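Local coordinates for protein ABC transporter (Caldanaerobius, PDB 4G68) that probably binds xylan-derived oligosaccharides outside the cell and hands them to an ABC transporter for uptake, as extracellular solute-binding proteins do, at residues V97-E102 against K107-A112; I172-Q177 against K368-M373. All blocks are in the same frame, centred on the assembly; numbering follows the deposited sequence.

Interaction 1: residues V97-E102 against K107-A112; sequences VESVTE and KTKIKA. With XYP (beta-D-xylopyranose), chain D.
K109 reaches from the helix to S99 on the neighbouring strand and T101 just past its end, and it gives the largest share of the buried surface. With CG anti to the backbone N (chi1 -172°) and every later bond extended, the lysine crosses the gap at full stretch. T101 meets it part of the way along: the two side chains cross obliquely, and OG1 of T101 lies 3.5 Å from CD of K109, so the threonine oxygen rests against the methylene chain. The ammonium carries on toward S99; in the conformer modelled here NZ of K109 lies 2.9 Å from OG of S99, at a poor angle for a hydrogen bond, and since S99 has a second conformer this approach is doubtful. A water does the joining instead. It accepts from K109 NZ at 2.8 Å, bonds to T101 OG1 at the same distance, and donates a weak bond to the carbonyl O of S99, tying the lysine's end to side chain and backbone alike. This is the turn of a beta-alpha unit in the N-terminal part of a periplasmic-binding-protein fold: strand 95-100 runs out through T101, E102 caps the start of helix 103-115 by bonding to the backbone N of D104 and A105, and the helix folds back beside the strand. K109 also makes a cation-pi contact with W68 on the adjacent strand 64-69. Two residues earlier on the helix, K107 turns its amine to the glycan pocket, and its NZ donates to O3 and to O2 of the xylopyranose, each at 2.9 Å. The same NZ forms a salt bridge with D104 and the lysine makes a cation-pi contact with W225, partners that fix the amine where the two sugar hydroxyls meet it.

Interaction 2: residues I172-Q177 against K368-M373; sequences IPFDQQ and KQLSDM. With XYP (beta-D-xylopyranose), chain D.
F174 CG sits between the backbone N and the carbonyl carbon (chi1 77°), the crowded position, and this swings the ring toward the helix, where L370 CG, anti to its own carbonyl carbon (chi1 -71°), brings its branch over the aromatic face. The two side chains cross at a slant. CD1 of L370 stands 4.3 Å above the ring plane of F174, over its centre, while CB of L370 touches CD1 of F174 at 3.6 Å. On the opposite face of the ring lies the carboxylate of D175, its OD1 offset toward the rim. S371 packs against the backbone beside the ring, its CB 3.2 Å from the carbonyl O of F174; its hydroxyl is bonded chiefly to the backbone N of W384. On the side of the helix turned from the strand, K368 NZ makes a salt bridge of 2.8 Å with OD1 of D372, which offers its syn lone pair. Three residues on from F174, Q177 is a pocket residue: its NE2 donates to the ring oxygen O5 of the xylopyranose at 3.1 Å, with an N-H...O angle of 146°. Cutting Q177 back to an alanine is likely to take this donor from O5 and open a gap beside C5, which the amide OE1 of Q177 approaches to 3.5 Å. Both F174 and D175 face G345 on the antiparallel strand 341-349, a classic beta bulge, and the bulged strand 168-184 runs from the helix-covered sheet to the glycan pocket, as in the periplasmic-binding-protein fold.

Overall arrangement
From the N terminus, the chain first makes interaction 1, which closes a very short loop of four helical residues between strand 95-100 and helix 103-115. Interaction 2 opens only afterwards: strand 168-184 waits through 190 residues before helix 356-377 comes back to pack on it, so a large part of the chain lies within that loop. The two contacts are therefore in series, neither nested nor crossed. The centres of interactions 1 and 2 are about 18 Å apart, and the nearest atoms of interactions 1 and 2 about 8 Å, without touching. Both reach the same mixed sheet, one through a local turn, the other through a distant return, and each sends one residue to the same xylopyranose.

Interaction 1: residues V97-E102 against K107-A112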
loop_
_atom_site.group_PDB
_atom_site.type_symbol
_atom_site.label_atom_id
_atom_site.label_comp_id
_atom_site.label_asym_id
_atom_site.label_seq_id
_atom_site.Cartn_x
_atom_site.Cartn_y
_atom_site.Cartn_z
ATOM N N VAL A 97 -12.957 16.042 -15.390
ATOM C CA VAL A 97 -13.964 15.071 -15.070
ATOM C C VAL A 97 -13.278 13.796 -14.669
ATOM O O VAL A 97 -12.350 13.355 -15.322
ATOM C CB VAL A 97 -14.835 14.783 -16.271
ATOM C CG1 VAL A 97 -15.857 13.692 -15.931
ATOM C CG2 VAL A 97 -15.572 16.040 -16.682
ATOM N N GLU A 98 -13.748 13.243 -13.578
ATOM C CA GLU A 98 -13.091 12.011 -13.005
ATOM C C GLU A 98 -13.926 10.792 -13.263
ATOM O O GLU A 98 -15.193 10.867 -13.406
ATOM C CB GLU A 98 -12.783 12.251 -11.492
ATOM C CG GLU A 98 -14.030 12.438 -10.593
ATOM C CD GLU A 98 -13.835 12.147 -9.110
ATOM O OE1 GLU A 98 -12.846 11.520 -8.692
ATOM O OE2 GLU A 98 -14.718 12.559 -8.318
ATOM N N SER A 99 -13.262 9.637 -13.361
ATOM C CA SER A 99 -13.944 8.338 -13.365
ATOM C C SER A 99 -13.248 7.539 -12.241
ATOM O O SER A 99 -12.018 7.455 -12.232
ATOM C CB SER A 99 -13.758 7.667 -14.732
ATOM O OG SER A 99 -14.202 6.307 -14.680
ATOM N N VAL A 100 -14.016 6.975 -11.335
ATOM C CA VAL A 100 -13.474 6.329 -10.127
ATOM C C VAL A 100 -13.722 4.826 -10.170
ATOM O O VAL A 100 -14.855 4.390 -10.378
ATOM C CB VAL A 100 -14.172 6.851 -8.856
ATOM C CG1 VAL A 100 -13.501 6.280 -7.606
ATOM C CG2 VAL A 100 -14.167 8.346 -8.803
ATOM N N THR A 101 -12.666 4.046 -9.968
ATOM C CA THR A 101 -12.830 2.550 -10.124
ATOM C C THR A 101 -12.183 1.881 -8.905
ATOM O O THR A 101 -11.062 2.303 -8.485
ATOM C CB THR A 101 -12.152 2.087 -11.406
ATOM O OG1 THR A 101 -12.747 2.728 -12.530
ATOM C CG2 THR A 101 -12.212 0.519 -11.569
ATOM N N GLU A 102 -12.874 0.881 -8.344
ATOM C CA GLU A 102 -12.351 0.158 -7.188
ATOM C C GLU A 102 -10.882 -0.328 -7.497
ATOM O O GLU A 102 -10.615 -0.835 -8.546
ATOM C CB GLU A 102 -13.258 -0.993 -6.786
ATOM C CG GLU A 102 -12.669 -1.783 -5.607
ATOM C CD GLU A 102 -11.699 -2.928 -6.010
ATOM O OE1 GLU A 102 -11.842 -3.483 -7.158
ATOM O OE2 GLU A 102 -10.889 -3.403 -5.132
ATOM N N LYS A 107 -6.602 -1.491 -11.469
ATOM C CA LYS A 107 -5.381 -2.046 -12.099
ATOM C C LYS A 107 -5.671 -2.588 -13.481
ATOM O O LYS A 107 -4.938 -2.277 -14.448
ATOM C CB LYS A 107 -4.870 -3.225 -11.263
ATOM C CG LYS A 107 -4.536 -2.766 -9.859
ATOM C CD LYS A 107 -4.286 -3.985 -8.950
ATOM C CE LYS A 107 -4.004 -3.420 -7.571
ATOM N NZ LYS A 107 -3.937 -4.538 -6.513
ATOM N N THR A 108 -6.752 -3.384 -13.593
ATOM C CA THR A 108 -7.120 -3.901 -14.907
ATOM C C THR A 108 -7.432 -2.802 -15.923
ATOM O O THR A 108 -6.953 -2.833 -17.073
ATOM C CB THR A 108 -8.325 -4.853 -14.775
ATOM O OG1 THR A 108 -7.987 -5.885 -13.848
ATOM C CG2 THR A 108 -8.711 -5.475 -16.135
ATOM N N LYS A 109 -8.221 -1.848 -15.474
ATOM C CA LYS A 109 -8.691 -0.738 -16.312
ATOM C C LYS A 109 -7.489 0.062 -16.843
ATOM O O LYS A 109 -7.413 0.268 -18.061
ATOM C CB LYS A 109 -9.593 0.182 -15.540
ATOM C CG LYS A 109 -10.256 1.250 -16.410
ATOM C CD LYS A 109 -11.218 2.083 -15.580
ATOM C CE LYS A 109 -11.793 3.182 -16.521
ATOM N NZ LYS A 109 -12.603 4.268 -15.943
ATOM N N ILE A 110 -6.585 0.503 -15.944
ATOM C CA ILE A 110 -5.529 1.432 -16.380
ATOM C C ILE A 110 -4.501 0.699 -17.297
ATOM O O ILE A 110 -4.026 1.271 -18.291
ATOM C CB ILE A 110 -4.850 2.193 -15.182
ATOM C CG1 ILE A 110 -3.940 3.305 -15.727
ATOM C CG2 ILE A 110 -4.056 1.230 -14.290
ATOM C CD1 ILE A 110 -4.688 4.348 -16.575
ATOM N N LYS A 111 -4.193 -0.561 -16.996
ATOM C CA LYS A 111 -3.246 -1.315 -17.867
ATOM C C LYS A 111 -3.791 -1.467 -19.262
ATOM O O LYS A 111 -3.052 -1.225 -20.275
ATOM C CB LYS A 111 -2.928 -2.665 -17.258
ATOM C CG LYS A 111 -2.073 -2.445 -16.013
ATOM C CD LYS A 111 -1.478 -3.718 -15.429
ATOM C CE LYS A 111 -2.443 -4.801 -15.165
ATOM N NZ LYS A 111 -1.670 -5.905 -14.439
ATOM N N ALA A 112 -5.075 -1.846 -19.332
ATOM C CA ALA A 112 -5.689 -2.040 -20.663
ATOM C C ALA A 112 -5.758 -0.733 -21.428
ATOM O O ALA A 112 -5.500 -0.715 -22.655
ATOM C CB ALA A 112 -7.086 -2.614 -20.549
HETATM C C1 XYP D . -2.440 -1.078 -3.081
HETATM C C2 XYP D . -2.411 -1.968 -4.320
HETATM C C3 XYP D . -1.574 -3.208 -3.987
HETATM C C4 XYP D . -0.205 -2.840 -3.359
HETATM C C5 XYP D . -0.329 -1.767 -2.238
HETATM O O2 XYP D . -3.736 -2.269 -4.706
HETATM O O3 XYP D . -1.417 -3.940 -5.222
HETATM O O4 XYP D . 0.480 -3.980 -2.835
HETATM O O5 XYP D . -1.146 -0.689 -2.680
HETATM O O HOH W 1 -11.481 5.001 -13.461
#

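Interaction 2: residues I172-Q177 against K368-M373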
loop_
_atom_site.group_PDB
_atom_site.type_symbol
_atom_site.label_atom_id
_atom_site.label_comp_id
_atom_site.label_asym_id
_atom_site.label_seq_id
_atom_site.Cartn_x
_atom_site.Cartn_y
_atom_site.Cartn_z
ATOM N N ILE A 172 4.117 12.726 -10.810
ATOM C CA ILE A 172 4.090 13.661 -9.639
ATOM C C ILE A 172 3.688 12.837 -8.411
ATOM O O ILE A 172 2.554 12.329 -8.324
ATOM C CB ILE A 172 3.058 14.788 -9.805
ATOM C CG1 ILE A 172 3.330 15.631 -11.099
ATOM C CG2 ILE A 172 3.027 15.655 -8.563
ATOM C CD1 ILE A 172 4.629 16.472 -11.152
ATOM N N PRO A 173 4.613 12.601 -7.491
ATOM C CA PRO A 173 4.252 11.795 -6.310
ATOM C C PRO A 173 3.160 12.474 -5.457
ATOM O O PRO A 173 3.047 13.702 -5.459
ATOM C CB PRO A 173 5.558 11.727 -5.517
ATOM C CG PRO A 173 6.632 12.066 -6.566
ATOM C CD PRO A 173 5.980 13.131 -7.402
ATOM N N PHE A 174 2.339 11.682 -4.782
ATOM C CA PHE A 174 1.391 12.274 -3.820
ATOM C C PHE A 174 1.323 11.528 -2.487
ATOM O O PHE A 174 0.942 12.120 -1.456
ATOM C CB PHE A 174 0.020 12.510 -4.434
ATOM C CG PHE A 174 -0.821 11.252 -4.583
ATOM C CD1 PHE A 174 -1.693 10.866 -3.566
ATOM C CD2 PHE A 174 -0.733 10.464 -5.799
ATOM C CE1 PHE A 174 -2.493 9.672 -3.740
ATOM C CE2 PHE A 174 -1.539 9.327 -5.947
ATOM C CZ PHE A 174 -2.365 8.938 -4.922
ATOM N N ASP A 175 1.691 10.260 -2.460
ATOM C CA ASP A 175 1.650 9.506 -1.156
ATOM C C ASP A 175 2.692 8.416 -0.938
ATOM O O ASP A 175 3.334 7.937 -1.907
ATOM C CB ASP A 175 0.228 9.138 -0.634
ATOM C CG ASP A 175 -0.437 7.985 -1.353
ATOM O OD1 ASP A 175 0.173 7.261 -2.093
ATOM O OD2 ASP A 175 -1.671 7.813 -1.163
ATOM N N GLN A 176 2.892 8.092 0.338
ATOM C CA GLN A 176 3.825 7.059 0.752
ATOM C C GLN A 176 3.042 5.968 1.441
ATOM O O GLN A 176 1.946 6.212 2.027
ATOM C CB GLN A 176 4.864 7.524 1.775
ATOM C CG GLN A 176 5.542 8.855 1.532
ATOM C CD GLN A 176 6.333 9.225 2.741
ATOM O OE1 GLN A 176 6.711 8.332 3.544
ATOM N NE2 GLN A 176 6.623 10.540 2.899
ATOM N N GLN A 177 3.573 4.763 1.327
ATOM C CA GLN A 177 2.947 3.641 2.001
ATOM C C GLN A 177 3.876 3.130 3.125
ATOM O O GLN A 177 5.094 3.325 3.076
ATOM C CB GLN A 177 2.731 2.500 0.980
ATOM C CG GLN A 177 1.617 2.876 -0.029
ATOM C CD GLN A 177 1.267 1.685 -0.912
ATOM O OE1 GLN A 177 1.894 0.608 -0.825
ATOM N NE2 GLN A 177 0.271 1.898 -1.796
ATOM N N LYS A 368 -0.977 17.584 -4.666
ATOM C CA LYS A 368 -0.851 18.281 -3.358
ATOM C C LYS A 368 -2.143 18.135 -2.583
ATOM O O LYS A 368 -2.127 17.903 -1.377
ATOM C CB LYS A 368 -0.564 19.794 -3.631
ATOM C CG LYS A 368 -0.572 20.732 -2.398
ATOM C CD LYS A 368 0.186 20.241 -1.157
ATOM C CE LYS A 368 0.118 21.311 -0.051
ATOM N NZ LYS A 368 0.720 20.837 1.235
ATOM N N GLN A 369 -3.290 18.326 -3.276
ATOM C CA GLN A 369 -4.579 18.225 -2.542
ATOM C C GLN A 369 -4.825 16.781 -2.056
ATOM O O GLN A 369 -5.351 16.605 -0.950
ATOM C CB GLN A 369 -5.768 18.674 -3.464
ATOM C CG GLN A 369 -5.670 20.170 -3.840
ATOM C CD GLN A 369 -5.550 21.057 -2.612
ATOM O OE1 GLN A 369 -6.382 20.987 -1.709
ATOM N NE2 GLN A 369 -4.491 21.808 -2.531
ATOM N N LEU A 370 -4.442 15.771 -2.831
ATOM C CA LEU A 370 -4.583 14.370 -2.394
ATOM C C LEU A 370 -3.689 14.077 -1.220
ATOM O O LEU A 370 -4.092 13.333 -0.288
ATOM C CB LEU A 370 -4.312 13.392 -3.554
ATOM C CG LEU A 370 -5.441 13.390 -4.616
ATOM C CD1 LEU A 370 -4.931 12.614 -5.840
ATOM C CD2 LEU A 370 -6.773 12.812 -4.099
ATOM N N SER A 371 -2.456 14.597 -1.275
ATOM C CA SER A 371 -1.527 14.400 -0.177
ATOM C C SER A 371 -2.027 14.980 1.137
ATOM O O SER A 371 -1.928 14.349 2.198
ATOM C CB SER A 371 -0.173 15.026 -0.536
ATOM O OG SER A 371 0.776 14.866 0.527
ATOM N N ASP A 372 -2.465 16.244 1.118
ATOM C CA ASP A 372 -3.107 16.856 2.308
ATOM C C ASP A 372 -4.336 16.074 2.757
ATOM O O ASP A 372 -4.496 15.894 3.966
ATOM C CB ASP A 372 -3.562 18.278 2.005
ATOM C CG ASP A 372 -2.392 19.277 1.852
ATOM O OD1 ASP A 372 -1.251 18.909 1.913
ATOM O OD2 ASP A 372 -2.718 20.508 1.646
ATOM N N MET A 373 -5.192 15.620 1.826
ATOM C CA MET A 373 -6.406 14.871 2.162
ATOM C C MET A 373 -5.961 13.580 2.868
ATOM O O MET A 373 -6.524 13.231 3.895
ATOM C CB MET A 373 -7.207 14.454 0.882
ATOM C CG MET A 373 -8.437 13.560 1.111
ATOM S SD MET A 373 -9.060 12.759 -0.452
ATOM C CE MET A 373 -7.859 11.465 -0.639
HETATM C C1 XYP D . -2.440 -1.078 -3.081
HETATM C C2 XYP D . -2.411 -1.968 -4.320
HETATM C C3 XYP D . -1.574 -3.208 -3.987
HETATM C C4 XYP D . -0.205 -2.840 -3.359
HETATM C C5 XYP D . -0.329 -1.767 -2.238
HETATM O O2 XYP D . -3.736 -2.269 -4.706
HETATM O O3 XYP D . -1.417 -3.940 -5.222
HETATM O O4 XYP D . 0.480 -3.980 -2.835
HETATM O O5 XYP D . -1.146 -0.689 -2.680
#